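Local coordinates for glycine oxidase (Bacillus cereus ATCC 14579, PDB 7CYX), which oxidises glycine, probably to glyoxylate with release of ammonium and hydrogen peroxide, using FAD as cofactor, at the flavin-adenine dinucleotide site. Sequence-based numbering; all coordinates share one arbitrary frame.

The flavin-adenine dinucleotide site. Residues 10-11, 13-15, 34-35, 41-43, 46-47, 49, 178-179, 207-209, 211, 334-338. With FAD (flavin-adenine dinucleotide), chain B.
Nearly all of the FAD surface, 970 of 1001 Å², is hidden in an extended dinucleotide-binding cleft whose Rossmann glycine loop leads into helix 14-25. At the adenosine end, Glu34 sends its chain anti to the backbone N (chi1 157°) and then bends at chi2, which brings the carboxylate up to the ribose diol. FAD O3B, the ribose 3'-hydroxyl, donates to Glu34 OE1 at 2.5 Å from above the carboxylate plane. The adenine lies between two aliphatic groups: Ile10 CG2 sits over one of its faces, 3.9 Å from the six-membered ring centroid, and Lys35 CG covers the other. Lys35 then runs on past the ribose, leaving NZ 3.5 Å above the Trp211 ring plane, near the rim. Val179 reads the adenine edge through its backbone: its N donates to N1A at 169°, and the N6A amine meets its O in the carbonyl plane on a lone pair.

Ser43 grips the adenosine-side phosphate. With OG beside its own backbone N (chi1 -60°), the hydroxyl accepts from Val14 N, donates to FAD O1A and meets the ribityl O4'; Ser43 N also donates to O1A, so this oxygen is gripped twice by one residue.

Over the isoalloxazine, Ala46 CB presses onto the central ring, 3.3 Å from its centroid, while Ile338 CG1 touches the pyrimidine ring at C2. At the pyrimidine edge, Leu49 N donates to FAD O4 at 2.9 Å, and FAD N3 donates to Leu49 O at 3.0 Å on a carbonyl lone pair.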
ATOM      1  N   ILE A  10       3.121  15.312 -20.684  1.00 50.99           N
ATOM      2  CA  ILE A  10       1.945  14.716 -21.246  1.00 48.61           C
ATOM      3  C   ILE A  10       1.944  13.247 -20.839  1.00 50.72           C
ATOM      4  O   ILE A  10       2.725  12.432 -21.385  1.00 42.62           O
ATOM      5  CB  ILE A  10       1.899  14.896 -22.774  1.00 44.44           C
ATOM      6  CG1 ILE A  10       2.072  16.359 -23.156  1.00 41.14           C
ATOM      7  CG2 ILE A  10       0.612  14.323 -23.338  1.00 46.16           C
ATOM      8  CD1 ILE A  10       1.777  16.643 -24.599  1.00 47.71           C
ATOM      9  N   GLY A  11       1.079  12.936 -19.867  1.00 49.09           N
ATOM     10  CA  GLY A  11       0.865  11.573 -19.436  1.00 51.32           C
ATOM     11  C   GLY A  11       1.347  11.348 -18.017  1.00 49.44           C
ATOM     12  O   GLY A  11       2.473  11.731 -17.683  1.00 53.18           O
ATOM     13  N   GLY A  13       1.416   8.206 -16.412  1.00 47.34           N
ATOM     14  CA  GLY A  13       1.950   6.869 -16.116  1.00 47.50           C
ATOM     15  C   GLY A  13       3.234   6.938 -15.293  1.00 43.69           C
ATOM     16  O   GLY A  13       3.605   7.984 -14.789  1.00 41.99           O
ATOM     17  N   VAL A  14       3.920   5.799 -15.172  1.00 43.12           N
ATOM     18  CA  VAL A  14       5.158   5.685 -14.402  1.00 42.10           C
ATOM     19  C   VAL A  14       6.251   6.574 -15.009  1.00 48.36           C
ATOM     20  O   VAL A  14       7.037   7.156 -14.254  1.00 47.96           O
ATOM     21  CB  VAL A  14       5.653   4.226 -14.326  1.00 42.47           C
ATOM     22  CG1 VAL A  14       6.189   3.720 -15.656  1.00 39.08           C
ATOM     23  CG2 VAL A  14       6.710   4.045 -13.244  1.00 42.84           C
ATOM     24  N   ILE A  15       6.302   6.630 -16.353  1.00 46.66           N
ATOM     25  CA  ILE A  15       7.353   7.278 -17.102  1.00 47.23           C
ATOM     26  C   ILE A  15       7.229   8.795 -16.928  1.00 42.26           C
ATOM     27  O   ILE A  15       8.200   9.454 -16.698  1.00 45.89           O
ATOM     28  CB  ILE A  15       7.330   6.866 -18.600  1.00 47.96           C
ATOM     29  CG1 ILE A  15       7.579   5.369 -18.815  1.00 49.34           C
ATOM     30  CG2 ILE A  15       8.321   7.696 -19.402  1.00 42.94           C
ATOM     31  CD1 ILE A  15       8.962   4.904 -18.397  1.00 51.70           C
ATOM     32  N   GLU A  34      -2.865  14.501 -17.812  1.00 48.51           N
ATOM     33  CA  GLU A  34      -3.215  13.091 -17.901  1.00 45.59           C
ATOM     34  C   GLU A  34      -4.728  12.977 -18.142  1.00 43.12           C
ATOM     35  O   GLU A  34      -5.537  13.481 -17.369  1.00 41.49           O
ATOM     36  CB  GLU A  34      -2.770  12.407 -16.610  1.00 47.87           C
ATOM     37  CG  GLU A  34      -3.502  11.119 -16.283  1.00 49.41           C
ATOM     38  CD  GLU A  34      -3.329  10.033 -17.319  1.00 52.13           C
ATOM     39  OE1 GLU A  34      -2.158   9.664 -17.574  1.00 47.54           O
ATOM     40  OE2 GLU A  34      -4.363   9.561 -17.872  1.00 50.60           O
ATOM     41  N   LYS A  35      -5.103  12.293 -19.219  1.00 47.21           N
ATOM     42  CA  LYS A  35      -6.469  12.388 -19.760  1.00 54.70           C
ATOM     43  C   LYS A  35      -7.461  11.669 -18.836  1.00 55.62           C
ATOM     44  O   LYS A  35      -8.660  11.984 -18.862  1.00 62.87           O
ATOM     45  CB  LYS A  35      -6.541  11.882 -21.206  1.00 54.87           C
ATOM     46  CG  LYS A  35      -5.981  10.490 -21.451  1.00 59.64           C
ATOM     47  CD  LYS A  35      -6.332   9.922 -22.805  1.00 66.59           C
ATOM     48  CE  LYS A  35      -5.763   8.530 -22.999  1.00 66.98           C
ATOM     49  NZ  LYS A  35      -6.739   7.646 -23.667  1.00 69.44           N
ATOM     50  N   GLU A  41      -3.251   3.237 -16.853  1.00 48.87           N
ATOM     51  CA  GLU A  41      -3.050   2.390 -18.037  1.00 45.71           C
ATOM     52  C   GLU A  41      -1.942   1.363 -17.772  1.00 43.76           C
ATOM     53  O   GLU A  41      -2.048   0.606 -16.810  1.00 38.29           O
ATOM     54  CB  GLU A  41      -2.828   3.277 -19.258  1.00 47.42           C
ATOM     55  CG  GLU A  41      -4.014   4.166 -19.587  1.00 48.16           C
ATOM     56  CD  GLU A  41      -5.258   3.417 -20.018  1.00 49.42           C
ATOM     57  OE1 GLU A  41      -5.173   2.196 -20.133  1.00 46.41           O
ATOM     58  OE2 GLU A  41      -6.302   4.063 -20.244  1.00 57.39           O
ATOM     59  N   ALA A  42      -0.932   1.268 -18.649  1.00 43.05           N
ATOM     60  CA  ALA A  42       0.020   0.164 -18.544  1.00 46.84           C
ATOM     61  C   ALA A  42       0.570   0.101 -17.118  1.00 43.02           C
ATOM     62  O   ALA A  42       0.715  -0.971 -16.554  1.00 47.62           O
ATOM     63  CB  ALA A  42       1.145   0.320 -19.536  1.00 51.76           C
ATOM     64  N   SER A  43       0.839   1.263 -16.529  1.00 42.12           N
ATOM     65  CA  SER A  43       1.617   1.323 -15.290  1.00 44.98           C
ATOM     66  C   SER A  43       0.853   0.743 -14.090  1.00 44.99           C
ATOM     67  O   SER A  43       1.474   0.511 -13.054  1.00 48.17           O
ATOM     68  CB  SER A  43       2.109   2.728 -15.010  1.00 42.99           C
ATOM     69  OG  SER A  43       2.945   3.192 -16.062  1.00 40.24           O
ATOM     70  N   ALA A  46       0.997  -3.598 -14.790  1.00 43.54           N
ATOM     71  CA  ALA A  46       2.289  -4.272 -14.907  1.00 48.45           C
ATOM     72  C   ALA A  46       2.623  -5.087 -13.643  1.00 48.76           C
ATOM     73  O   ALA A  46       2.278  -4.723 -12.559  1.00 48.99           O
ATOM     74  CB  ALA A  46       3.343  -3.236 -15.202  1.00 48.86           C
ATOM     75  N   ALA A  47       3.349  -6.194 -13.815  1.00 51.35           N
ATOM     76  CA  ALA A  47       3.721  -7.071 -12.700  1.00 49.42           C
ATOM     77  C   ALA A  47       4.957  -6.535 -11.959  1.00 47.76           C
ATOM     78  O   ALA A  47       5.362  -7.108 -10.973  1.00 48.80           O
ATOM     79  CB  ALA A  47       3.961  -8.466 -13.206  1.00 47.52           C
ATOM     80  N   LEU A  49       8.129  -6.546 -12.425  1.00 46.60           N
ATOM     81  CA  LEU A  49       9.348  -7.357 -12.350  1.00 46.87           C
ATOM     82  C   LEU A  49      10.520  -6.495 -12.807  1.00 45.01           C
ATOM     83  O   LEU A  49      10.344  -5.655 -13.650  1.00 49.17           O
ATOM     84  CB  LEU A  49       9.196  -8.588 -13.243  1.00 50.01           C
ATOM     85  CG  LEU A  49       8.057  -9.531 -12.854  1.00 53.35           C
ATOM     86  CD1 LEU A  49       7.936 -10.676 -13.849  1.00 56.61           C
ATOM     87  CD2 LEU A  49       8.266 -10.082 -11.452  1.00 59.03           C
ATOM     88  N   GLU A 178      -7.074  16.017 -21.395  1.00 54.08           N
ATOM     89  CA  GLU A 178      -6.430  15.452 -22.578  1.00 54.23           C
ATOM     90  C   GLU A 178      -5.696  16.542 -23.367  1.00 52.51           C
ATOM     91  O   GLU A 178      -6.247  17.597 -23.629  1.00 55.95           O
ATOM     92  CB  GLU A 178      -7.427  14.761 -23.509  1.00 49.67           C
ATOM     93  CG  GLU A 178      -6.758  14.185 -24.755  1.00 54.72           C
ATOM     94  CD  GLU A 178      -7.568  13.192 -25.566  1.00 53.92           C
ATOM     95  OE1 GLU A 178      -7.071  12.766 -26.602  1.00 64.04           O
ATOM     96  OE2 GLU A 178      -8.673  12.833 -25.142  1.00 59.03           O
ATOM     97  N   VAL A 179      -4.472  16.218 -23.801  1.00 46.83           N
ATOM     98  CA  VAL A 179      -3.675  17.101 -24.602  1.00 47.88           C
ATOM     99  C   VAL A 179      -3.933  16.777 -26.069  1.00 52.60           C
ATOM    100  O   VAL A 179      -3.524  15.718 -26.529  1.00 50.32           O
ATOM    101  CB  VAL A 179      -2.191  16.912 -24.279  1.00 50.92           C
ATOM    102  CG1 VAL A 179      -1.318  17.600 -25.311  1.00 53.71           C
ATOM    103  CG2 VAL A 179      -1.864  17.338 -22.858  1.00 51.91           C
ATOM    104  N   ALA A 207       4.957  11.712 -22.776  1.00 47.50           N
ATOM    105  CA  ALA A 207       4.995  10.475 -22.028  1.00 45.35           C
ATOM    106  C   ALA A 207       3.631   9.771 -22.089  1.00 47.63           C
ATOM    107  O   ALA A 207       3.070   9.412 -21.047  1.00 48.70           O
ATOM    108  CB  ALA A 207       5.369  10.792 -20.602  1.00 49.45           C
ATOM    109  N   GLY A 208       3.100   9.585 -23.306  1.00 48.91           N
ATOM    110  CA  GLY A 208       1.705   9.171 -23.536  1.00 45.12           C
ATOM    111  C   GLY A 208       1.543   7.674 -23.769  1.00 45.57           C
ATOM    112  O   GLY A 208       0.533   7.232 -24.319  1.00 54.38           O
ATOM    113  N   GLY A 209       2.492   6.881 -23.281  1.00 37.42           N
ATOM    114  CA  GLY A 209       2.559   5.445 -23.538  1.00 40.39           C
ATOM    115  C   GLY A 209       2.088   5.080 -24.935  1.00 41.47           C
ATOM    116  O   GLY A 209       2.514   5.692 -25.906  1.00 38.47           O
ATOM    117  N   TRP A 211      -0.327   5.859 -26.646  1.00 46.95           N
ATOM    118  CA  TRP A 211      -1.113   6.909 -27.353  1.00 45.58           C
ATOM    119  C   TRP A 211      -0.219   8.044 -27.875  1.00 46.44           C
ATOM    120  O   TRP A 211      -0.722   9.078 -28.343  1.00 44.15           O
ATOM    121  CB  TRP A 211      -2.171   7.482 -26.392  1.00 51.12           C
ATOM    122  CG  TRP A 211      -3.231   6.511 -25.969  1.00 51.67           C
ATOM    123  CD1 TRP A 211      -4.458   6.360 -26.541  1.00 52.60           C
ATOM    124  CD2 TRP A 211      -3.173   5.555 -24.891  1.00 54.84           C
ATOM    125  NE1 TRP A 211      -5.162   5.369 -25.912  1.00 56.18           N
ATOM    126  CE2 TRP A 211      -4.410   4.866 -24.883  1.00 58.77           C
ATOM    127  CE3 TRP A 211      -2.213   5.207 -23.932  1.00 53.65           C
ATOM    128  CZ2 TRP A 211      -4.696   3.848 -23.969  1.00 54.90           C
ATOM    129  CZ3 TRP A 211      -2.498   4.207 -23.026  1.00 52.12           C
ATOM    130  CH2 TRP A 211      -3.725   3.537 -23.046  1.00 58.08           C
ATOM    131  N   TYR A 334       7.663  -0.424 -23.860  1.00 46.83           N
ATOM    132  CA  TYR A 334       7.139  -1.744 -24.161  1.00 42.32           C
ATOM    133  C   TYR A 334       7.068  -2.565 -22.875  1.00 41.89           C
ATOM    134  O   TYR A 334       6.264  -2.262 -22.047  1.00 52.29           O
ATOM    135  CB  TYR A 334       7.963  -2.390 -25.274  1.00 42.31           C
ATOM    136  CG  TYR A 334       7.401  -3.688 -25.783  1.00 42.96           C
ATOM    137  CD1 TYR A 334       6.029  -3.878 -25.880  1.00 44.61           C
ATOM    138  CD2 TYR A 334       8.232  -4.705 -26.218  1.00 41.88           C
ATOM    139  CE1 TYR A 334       5.492  -5.052 -26.378  1.00 40.95           C
ATOM    140  CE2 TYR A 334       7.709  -5.893 -26.708  1.00 42.58           C
ATOM    141  CZ  TYR A 334       6.333  -6.060 -26.800  1.00 45.56           C
ATOM    142  OH  TYR A 334       5.786  -7.214 -27.288  1.00 49.24           O
ATOM    143  N   ARG A 335       7.941  -3.559 -22.708  1.00 39.01           N
ATOM    144  CA  ARG A 335       7.816  -4.538 -21.673  1.00 42.67           C
ATOM    145  C   ARG A 335       8.693  -4.206 -20.440  1.00 42.66           C
ATOM    146  O   ARG A 335       8.778  -5.013 -19.510  1.00 41.23           O
ATOM    147  CB  ARG A 335       8.232  -5.911 -22.229  1.00 49.62           C
ATOM    148  CG  ARG A 335       7.183  -6.613 -23.074  1.00 52.25           C
ATOM    149  CD  ARG A 335       7.605  -7.996 -23.543  1.00 56.70           C
ATOM    150  NE  ARG A 335       7.861  -8.930 -22.452  1.00 66.50           N
ATOM    151  CZ  ARG A 335       9.073  -9.275 -21.993  1.00 70.65           C
ATOM    152  NH1 ARG A 335      10.170  -8.826 -22.585  1.00 71.93           N
ATOM    153  NH2 ARG A 335       9.176 -10.058 -20.927  1.00 62.14           N
ATOM    154  N   ASN A 336       9.392  -3.067 -20.430  1.00 40.69           N
ATOM    155  CA  ASN A 336      10.424  -2.838 -19.421  1.00 46.66           C
ATOM    156  C   ASN A 336      10.383  -1.392 -18.902  1.00 48.02           C
ATOM    157  O   ASN A 336      11.385  -0.875 -18.446  1.00 49.98           O
ATOM    158  CB  ASN A 336      11.816  -3.142 -19.982  1.00 49.20           C
ATOM    159  CG  ASN A 336      11.998  -4.591 -20.376  1.00 54.00           C
ATOM    160  OD1 ASN A 336      12.180  -5.457 -19.521  1.00 51.83           O
ATOM    161  ND2 ASN A 336      11.940  -4.864 -21.673  1.00 57.13           N
ATOM    162  N   GLY A 337       9.217  -0.752 -18.955  1.00 47.04           N
ATOM    163  CA  GLY A 337       9.063   0.640 -18.525  1.00 47.30           C
ATOM    164  C   GLY A 337       9.003   0.811 -17.007  1.00 44.37           C
ATOM    165  O   GLY A 337       9.205   1.918 -16.518  1.00 39.39           O
ATOM    166  N   ILE A 338       8.711  -0.262 -16.255  1.00 43.89           N
ATOM    167  CA  ILE A 338       8.779  -0.168 -14.788  1.00 48.59           C
ATOM    168  C   ILE A 338      10.260  -0.187 -14.385  1.00 44.79           C
ATOM    169  O   ILE A 338      10.768   0.758 -13.782  1.00 41.99           O
ATOM    170  CB  ILE A 338       7.969  -1.261 -14.066  1.00 46.64           C
ATOM    171  CG1 ILE A 338       6.564  -1.447 -14.648  1.00 45.27           C
ATOM    172  CG2 ILE A 338       7.912  -0.945 -12.581  1.00 48.70           C
ATOM    173  CD1 ILE A 338       5.718  -0.208 -14.597  1.00 46.69           C
TER
HETATM  174  PA  FAD B 401       1.197   4.401 -19.403  1.00 38.69           P
HETATM  175  O1A FAD B 401       1.251   3.884 -18.020  1.00 37.72           O
HETATM  176  O2A FAD B 401       0.166   3.797 -20.314  1.00 42.97           O
HETATM  177  O5B FAD B 401       1.075   5.965 -19.290  1.00 38.33           O
HETATM  178  C5B FAD B 401       0.642   6.707 -20.382  1.00 42.63           C
HETATM  179  C4B FAD B 401      -0.325   7.701 -19.798  1.00 42.95           C
HETATM  180  O4B FAD B 401      -0.450   8.775 -20.710  1.00 45.62           O
HETATM  181  C3B FAD B 401      -1.711   7.122 -19.619  1.00 46.89           C
HETATM  182  O3B FAD B 401      -2.062   7.280 -18.226  1.00 45.60           O
HETATM  183  C2B FAD B 401      -2.629   7.948 -20.515  1.00 45.88           C
HETATM  184  O2B FAD B 401      -3.833   8.324 -19.830  1.00 47.47           O
HETATM  185  C1B FAD B 401      -1.820   9.191 -20.732  1.00 46.85           C
HETATM  186  N9A FAD B 401      -2.068   9.905 -21.982  1.00 50.27           N
HETATM  187  C8A FAD B 401      -1.947   9.384 -23.220  1.00 53.45           C
HETATM  188  N7A FAD B 401      -2.228  10.318 -24.147  1.00 54.37           N
HETATM  189  C5A FAD B 401      -2.482  11.463 -23.494  1.00 47.91           C
HETATM  190  C6A FAD B 401      -2.835  12.821 -23.900  1.00 46.60           C
HETATM  191  N6A FAD B 401      -2.955  13.072 -25.221  1.00 43.45           N
HETATM  192  N1A FAD B 401      -3.069  13.741 -22.927  1.00 43.45           N
HETATM  193  C2A FAD B 401      -2.964  13.414 -21.633  1.00 46.03           C
HETATM  194  N3A FAD B 401      -2.643  12.177 -21.187  1.00 44.72           N
HETATM  195  C4A FAD B 401      -2.382  11.189 -22.065  1.00 47.78           C
HETATM  196  N1  FAD B 401       7.247  -3.583 -17.163  1.00 47.62           N
HETATM  197  C2  FAD B 401       8.281  -4.014 -16.371  1.00 50.23           C
HETATM  198  O2  FAD B 401       9.267  -3.241 -16.304  1.00 50.48           O
HETATM  199  N3  FAD B 401       8.246  -5.189 -15.696  1.00 44.83           N
HETATM  200  C4  FAD B 401       7.146  -5.971 -15.747  1.00 48.53           C
HETATM  201  O4  FAD B 401       7.038  -7.050 -15.107  1.00 49.30           O
HETATM  202  C4X FAD B 401       6.011  -5.560 -16.612  1.00 44.04           C
HETATM  203  N5  FAD B 401       4.913  -6.312 -16.745  1.00 44.38           N
HETATM  204  C5X FAD B 401       3.885  -5.905 -17.516  1.00 45.99           C
HETATM  205  C6  FAD B 401       2.752  -6.694 -17.604  1.00 45.49           C
HETATM  206  C7  FAD B 401       1.691  -6.297 -18.400  1.00 42.93           C
HETATM  207  C7M FAD B 401       0.452  -7.166 -18.516  1.00 45.57           C
HETATM  208  C8  FAD B 401       1.749  -5.035 -19.129  1.00 39.81           C
HETATM  209  C8M FAD B 401       0.588  -4.567 -19.996  1.00 42.23           C
HETATM  210  C9  FAD B 401       2.860  -4.261 -19.035  1.00 43.06           C
HETATM  211  C9A FAD B 401       3.937  -4.630 -18.261  1.00 42.03           C
HETATM  212  N10 FAD B 401       5.068  -3.810 -18.145  1.00 44.20           N
HETATM  213  C10 FAD B 401       6.125  -4.283 -17.334  1.00 45.03           C
HETATM  214  C1' FAD B 401       5.263  -2.577 -18.920  1.00 43.11           C
HETATM  215  C2' FAD B 401       4.901  -1.264 -18.302  1.00 44.31           C
HETATM  216  O2' FAD B 401       3.519  -1.330 -17.912  1.00 44.03           O
HETATM  217  C3' FAD B 401       5.102  -0.195 -19.361  1.00 45.36           C
HETATM  218  O3' FAD B 401       6.305  -0.417 -20.155  1.00 41.84           O
HETATM  219  C4' FAD B 401       5.006   1.163 -18.654  1.00 44.83           C
HETATM  220  O4' FAD B 401       3.840   1.204 -17.814  1.00 44.84           O
HETATM  221  C5' FAD B 401       4.853   2.310 -19.616  1.00 43.18           C
HETATM  222  O5' FAD B 401       4.540   3.456 -18.846  1.00 45.66           O
HETATM  223  P   FAD B 401       4.048   4.781 -19.579  1.00 43.19           P
HETATM  224  O1P FAD B 401       4.860   5.036 -20.796  1.00 46.21           O
HETATM  225  O2P FAD B 401       3.886   5.834 -18.516  1.00 44.16           O
HETATM  226  O3P FAD B 401       2.632   4.220 -20.142  1.00 43.56           O
HETATM  227  O   HOH W   1       3.795   8.364 -18.688  1.00 44.58           O
HETATM  228  O   HOH W   2      -0.843   4.967 -16.528  1.00 45.42           O